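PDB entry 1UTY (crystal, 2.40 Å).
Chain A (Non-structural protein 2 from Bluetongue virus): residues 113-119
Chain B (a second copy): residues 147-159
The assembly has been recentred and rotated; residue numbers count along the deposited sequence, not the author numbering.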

ATOM      1  N   VAL A 113      -3.827  21.547 -25.152  1.00 31.52           N
ATOM      2  CA  VAL A 113      -3.515  22.870 -24.568  1.00 31.21           C
ATOM      3  C   VAL A 113      -2.802  22.750 -23.210  1.00 30.99           C
ATOM      4  O   VAL A 113      -3.092  21.829 -22.424  1.00 30.81           O
ATOM      5  CB  VAL A 113      -4.777  23.799 -24.414  1.00 31.38           C
ATOM      6  CG1 VAL A 113      -4.380  25.271 -24.456  1.00 31.36           C
ATOM      7  CG2 VAL A 113      -5.847  23.516 -25.479  1.00 31.26           C
ATOM      8  N   MET A 114      -1.885  23.688 -22.943  1.00 30.41           N
ATOM      9  CA  MET A 114      -1.051  23.670 -21.733  1.00 30.03           C
ATOM     10  C   MET A 114      -1.754  24.241 -20.498  1.00 29.72           C
ATOM     11  O   MET A 114      -2.121  25.421 -20.467  1.00 29.77           O
ATOM     12  CB  MET A 114       0.280  24.401 -21.963  1.00 29.93           C
ATOM     13  CG  MET A 114       1.241  23.716 -22.950  1.00 30.31           C
ATOM     14  SD  MET A 114       2.027  22.149 -22.404  1.00 31.30           S
ATOM     15  CE  MET A 114       2.190  22.378 -20.644  1.00 31.63           C
ATOM     16  N   VAL A 115      -1.925  23.396 -19.481  1.00 29.38           N
ATOM     17  CA  VAL A 115      -2.626  23.776 -18.251  1.00 29.02           C
ATOM     18  C   VAL A 115      -1.850  23.364 -16.990  1.00 28.72           C
ATOM     19  O   VAL A 115      -1.117  22.378 -16.991  1.00 28.36           O
ATOM     20  CB  VAL A 115      -4.081  23.191 -18.197  1.00 29.17           C
ATOM     21  CG1 VAL A 115      -4.922  23.894 -17.126  1.00 29.48           C
ATOM     22  CG2 VAL A 115      -4.790  23.289 -19.564  1.00 28.94           C
ATOM     23  N   ASP A 116      -2.006  24.151 -15.926  1.00 28.46           N
ATOM     24  CA  ASP A 116      -1.496  23.810 -14.608  1.00 28.11           C
ATOM     25  C   ASP A 116      -2.328  22.669 -14.039  1.00 27.61           C
ATOM     26  O   ASP A 116      -3.552  22.738 -14.059  1.00 27.97           O
ATOM     27  CB  ASP A 116      -1.600  25.022 -13.700  1.00 28.42           C
ATOM     28  CG  ASP A 116      -0.738  26.164 -14.168  1.00 29.27           C
ATOM     29  OD1 ASP A 116       0.479  26.129 -13.886  1.00 30.47           O
ATOM     30  OD2 ASP A 116      -1.182  27.137 -14.817  1.00 30.48           O
ATOM     31  N   ALA A 117      -1.673  21.616 -13.549  1.00 26.76           N
ATOM     32  CA  ALA A 117      -2.390  20.398 -13.180  1.00 25.92           C
ATOM     33  C   ALA A 117      -1.744  19.588 -12.068  1.00 25.52           C
ATOM     34  O   ALA A 117      -0.527  19.577 -11.898  1.00 24.80           O
ATOM     35  CB  ALA A 117      -2.608  19.516 -14.407  1.00 25.80           C
ATOM     36  N   GLU A 118      -2.592  18.906 -11.308  1.00 25.46           N
ATOM     37  CA  GLU A 118      -2.123  17.940 -10.333  1.00 25.37           C
ATOM     38  C   GLU A 118      -2.019  16.585 -11.009  1.00 24.92           C
ATOM     39  O   GLU A 118      -2.960  16.136 -11.659  1.00 24.85           O
ATOM     40  CB  GLU A 118      -3.065  17.873  -9.141  1.00 25.53           C
ATOM     41  CG  GLU A 118      -2.368  17.480  -7.852  1.00 27.37           C
ATOM     42  CD  GLU A 118      -3.320  16.978  -6.783  1.00 28.17           C
ATOM     43  OE1 GLU A 118      -4.165  17.774  -6.318  1.00 28.64           O
ATOM     44  OE2 GLU A 118      -3.220  15.787  -6.418  1.00 28.63           O
ATOM     45  N   ILE A 119      -0.850  15.970 -10.890  1.00 24.50           N
ATOM     46  CA  ILE A 119      -0.635  14.600 -11.321  1.00 24.54           C
ATOM     47  C   ILE A 119      -0.212  13.793 -10.108  1.00 24.37           C
ATOM     48  O   ILE A 119       0.499  14.284  -9.248  1.00 24.28           O
ATOM     49  CB  ILE A 119       0.448  14.518 -12.410  1.00 24.38           C
ATOM     50  CG1 ILE A 119       0.223  15.577 -13.494  1.00 25.14           C
ATOM     51  CG2 ILE A 119       0.484  13.126 -13.036  1.00 26.17           C
ATOM     52  CD1 ILE A 119      -0.774  15.214 -14.572  1.00 24.05           C
TER
ATOM     53  N   VAL B 147       5.731  16.113 -19.059  1.00 13.84           N
ATOM     54  CA  VAL B 147       5.394  16.762 -17.798  1.00 14.76           C
ATOM     55  C   VAL B 147       6.305  17.971 -17.557  1.00 15.56           C
ATOM     56  O   VAL B 147       7.495  17.817 -17.277  1.00 15.87           O
ATOM     57  CB  VAL B 147       5.441  15.769 -16.610  1.00 14.64           C
ATOM     58  CG1 VAL B 147       5.099  16.461 -15.321  1.00 15.05           C
ATOM     59  CG2 VAL B 147       4.480  14.614 -16.837  1.00 13.77           C
ATOM     60  N   MET B 148       5.737  19.169 -17.683  1.00 16.29           N
ATOM     61  CA  MET B 148       6.478  20.410 -17.464  1.00 17.25           C
ATOM     62  C   MET B 148       6.483  20.851 -15.985  1.00 18.26           C
ATOM     63  O   MET B 148       5.730  20.325 -15.155  1.00 17.69           O
ATOM     64  CB  MET B 148       5.940  21.531 -18.369  1.00 17.13           C
ATOM     65  CG  MET B 148       6.363  21.418 -19.840  1.00 16.71           C
ATOM     66  SD  MET B 148       5.814  22.801 -20.913  1.00 17.01           S
ATOM     67  CE  MET B 148       7.096  23.985 -20.627  1.00 16.65           C
ATOM     68  N   ARG B 149       7.362  21.809 -15.685  1.00 19.69           N
ATOM     69  CA  ARG B 149       7.469  22.478 -14.387  1.00 20.85           C
ATOM     70  C   ARG B 149       6.232  23.330 -14.123  1.00 21.32           C
ATOM     71  O   ARG B 149       5.685  23.948 -15.045  1.00 21.37           O
ATOM     72  CB  ARG B 149       8.678  23.425 -14.421  1.00 21.21           C
ATOM     73  CG  ARG B 149       9.795  23.166 -13.410  1.00 22.81           C
ATOM     74  CD  ARG B 149      10.984  24.144 -13.538  1.00 24.65           C
ATOM     75  NE  ARG B 149      11.589  24.112 -14.872  1.00 26.54           N
ATOM     76  CZ  ARG B 149      11.744  25.175 -15.668  1.00 28.32           C
ATOM     77  NH1 ARG B 149      11.354  26.384 -15.272  1.00 29.50           N
ATOM     78  NH2 ARG B 149      12.299  25.033 -16.869  1.00 27.91           N
ATOM     79  N   SER B 150       5.807  23.377 -12.865  1.00 22.09           N
ATOM     80  CA  SER B 150       4.830  24.374 -12.431  1.00 23.02           C
ATOM     81  C   SER B 150       5.477  25.454 -11.568  1.00 23.46           C
ATOM     82  O   SER B 150       6.397  25.168 -10.792  1.00 23.19           O
ATOM     83  CB  SER B 150       3.675  23.739 -11.657  1.00 22.97           C
ATOM     84  OG  SER B 150       2.464  24.434 -11.929  1.00 23.50           O
ATOM     85  N   ASN B 151       4.983  26.687 -11.709  1.00 24.06           N
ATOM     86  CA  ASN B 151       5.336  27.786 -10.806  1.00 24.75           C
ATOM     87  C   ASN B 151       4.780  27.605  -9.390  1.00 25.58           C
ATOM     88  O   ASN B 151       5.409  28.020  -8.415  1.00 25.99           O
ATOM     89  CB  ASN B 151       4.851  29.123 -11.368  1.00 24.79           C
ATOM     90  CG  ASN B 151       5.705  29.628 -12.519  1.00 24.02           C
ATOM     91  OD1 ASN B 151       5.315  30.559 -13.214  1.00 24.10           O
ATOM     92  ND2 ASN B 151       6.873  29.025 -12.718  1.00 23.21           N
ATOM     93  N   TYR B 152       3.613  26.970  -9.278  1.00 26.20           N
ATOM     94  CA  TYR B 152       2.903  26.869  -8.007  1.00 26.51           C
ATOM     95  C   TYR B 152       3.272  25.596  -7.256  1.00 27.23           C
ATOM     96  O   TYR B 152       3.584  24.578  -7.876  1.00 27.42           O
ATOM     97  CB  TYR B 152       1.382  26.954  -8.229  1.00 26.33           C
ATOM     98  CG  TYR B 152       0.923  28.116  -9.114  1.00 26.08           C
ATOM     99  CD1 TYR B 152       1.233  29.442  -8.790  1.00 25.78           C
ATOM    100  CD2 TYR B 152       0.175  27.883 -10.269  1.00 25.61           C
ATOM    101  CE1 TYR B 152       0.813  30.506  -9.598  1.00 26.17           C
ATOM    102  CE2 TYR B 152      -0.251  28.937 -11.085  1.00 25.85           C
ATOM    103  CZ  TYR B 152       0.073  30.246 -10.744  1.00 25.96           C
ATOM    104  OH  TYR B 152      -0.341  31.286 -11.544  1.00 24.74           O
ATOM    105  N   ASP B 153       3.264  25.670  -5.922  1.00 27.87           N
ATOM    106  CA  ASP B 153       3.415  24.494  -5.066  1.00 28.64           C
ATOM    107  C   ASP B 153       2.122  23.685  -5.128  1.00 29.24           C
ATOM    108  O   ASP B 153       1.094  24.186  -5.597  1.00 29.18           O
ATOM    109  CB  ASP B 153       3.713  24.900  -3.613  1.00 28.57           C
ATOM    110  N   ILE B 154       2.166  22.443  -4.653  1.00 30.01           N
ATOM    111  CA  ILE B 154       0.970  21.608  -4.646  1.00 31.08           C
ATOM    112  C   ILE B 154      -0.185  22.273  -3.874  1.00 31.73           C
ATOM    113  O   ILE B 154      -1.306  22.358  -4.390  1.00 31.88           O
ATOM    114  CB  ILE B 154       1.285  20.123  -4.198  1.00 31.31           C
ATOM    115  CG1 ILE B 154       0.184  19.168  -4.663  1.00 31.29           C
ATOM    116  CG2 ILE B 154       1.550  19.986  -2.684  1.00 31.16           C
ATOM    117  CD1 ILE B 154       0.234  18.884  -6.135  1.00 30.79           C
ATOM    118  N   ARG B 155       0.114  22.778  -2.673  1.00 32.50           N
ATOM    119  CA  ARG B 155      -0.849  23.506  -1.840  1.00 33.15           C
ATOM    120  C   ARG B 155      -1.453  24.696  -2.575  1.00 33.63           C
ATOM    121  O   ARG B 155      -2.677  24.836  -2.632  1.00 33.90           O
ATOM    122  CB  ARG B 155      -0.200  23.969  -0.525  1.00 33.29           C
ATOM    123  N   GLU B 156      -0.595  25.532  -3.161  1.00 34.15           N
ATOM    124  CA  GLU B 156      -1.037  26.743  -3.855  1.00 34.47           C
ATOM    125  C   GLU B 156      -1.833  26.462  -5.133  1.00 34.92           C
ATOM    126  O   GLU B 156      -2.508  27.357  -5.656  1.00 34.98           O
ATOM    127  CB  GLU B 156       0.154  27.660  -4.156  1.00 34.47           C
ATOM    128  N   LEU B 157      -1.757  25.226  -5.625  1.00 35.58           N
ATOM    129  CA  LEU B 157      -2.439  24.831  -6.866  1.00 36.22           C
ATOM    130  C   LEU B 157      -3.900  24.425  -6.644  1.00 36.78           C
ATOM    131  O   LEU B 157      -4.764  24.709  -7.479  1.00 36.75           O
ATOM    132  CB  LEU B 157      -1.666  23.710  -7.583  1.00 36.11           C
ATOM    133  CG  LEU B 157      -1.954  23.439  -9.072  1.00 35.38           C
ATOM    134  CD1 LEU B 157      -1.572  24.619  -9.947  1.00 34.39           C
ATOM    135  CD2 LEU B 157      -1.238  22.179  -9.541  1.00 34.19           C
ATOM    136  N   ARG B 158      -4.163  23.752  -5.526  1.00 37.63           N
ATOM    137  CA  ARG B 158      -5.524  23.395  -5.137  1.00 38.54           C
ATOM    138  C   ARG B 158      -6.279  24.676  -4.776  1.00 39.61           C
ATOM    139  O   ARG B 158      -5.971  25.333  -3.777  1.00 39.65           O
ATOM    140  CB  ARG B 158      -5.509  22.396  -3.973  1.00 38.10           C
ATOM    141  CG  ARG B 158      -5.098  20.968  -4.365  1.00 37.19           C
ATOM    142  CD  ARG B 158      -4.058  20.322  -3.437  1.00 35.68           C
ATOM    143  NE  ARG B 158      -4.046  18.857  -3.506  1.00 34.03           N
ATOM    144  CZ  ARG B 158      -3.293  18.070  -2.734  1.00 35.55           C
ATOM    145  NH1 ARG B 158      -2.480  18.601  -1.825  1.00 36.44           N
ATOM    146  NH2 ARG B 158      -3.349  16.746  -2.855  1.00 34.43           N
ATOM    147  N   GLN B 159      -7.248  25.039  -5.615  1.00 41.12           N
ATOM    148  CA  GLN B 159      -7.961  26.311  -5.486  1.00 42.58           C
ATOM    149  C   GLN B 159      -9.468  26.173  -5.760  1.00 44.03           C
ATOM    150  O   GLN B 159     -10.020  25.076  -5.636  1.00 43.97           O
ATOM    151  CB  GLN B 159      -7.318  27.374  -6.386  1.00 42.28           C
ATOM    152  CG  GLN B 159      -7.095  26.942  -7.832  1.00 41.71           C
ATOM    153  CD  GLN B 159      -6.486  28.043  -8.680  1.00 41.45           C
ATOM    154  OE1 GLN B 159      -5.458  28.616  -8.316  1.00 41.36           O
ATOM    155  NE2 GLN B 159      -7.118  28.344  -9.813  1.00 40.66           N
TER

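The strand in chain A's stretch 113-119 lies against a loop and short helix (154-157) of chain B, burying 421 Å² in all; no backbone hydrogen bond joins the two, so side chains carry the contact. Strand alternation sends A:Met114, A:Asp116 and A:Glu118 toward chain B, while A:Ala117 points away. A:Glu118 gives up the most surface, 74 Å². Its extended chain (chi1 and chi2 both t) serves two kinds of partner: A:Glu118 CG packs on B:Ile154 CD1 at 3.4 Å, and the carboxylate forms a salt bridge with B:Arg158, A:Glu118 OE1 to B:Arg158 NE 3.0 Å, whose hydrogen bond is weak because the N-H points well off line (129°). B:Arg158, just past the helix, leaves its backbone sideways, yet its end comes nearer. A:Asp116 has 63 Å² covered. A:Asp116 OD1 lies 3.3 Å from B:Ser150 OG, a weak hydrogen bond at most, and not a settled one, since the hydroxyl proton has another acceptor within reach, and 4.0 Å from B:Tyr152 CD2. B:Leu157 (56 Å² covered) fills the space between these acids: B:Leu157 CD1 sits 3.8 Å from A:Asp116 CB, and B:Leu157 CD2 rests 3.6 Å from A:Ala117 O, touching the strand backbone itself. Farther along, the apolar side chains of two methionines meet, A:Met114 CE to B:Met148 SD at 3.7 Å.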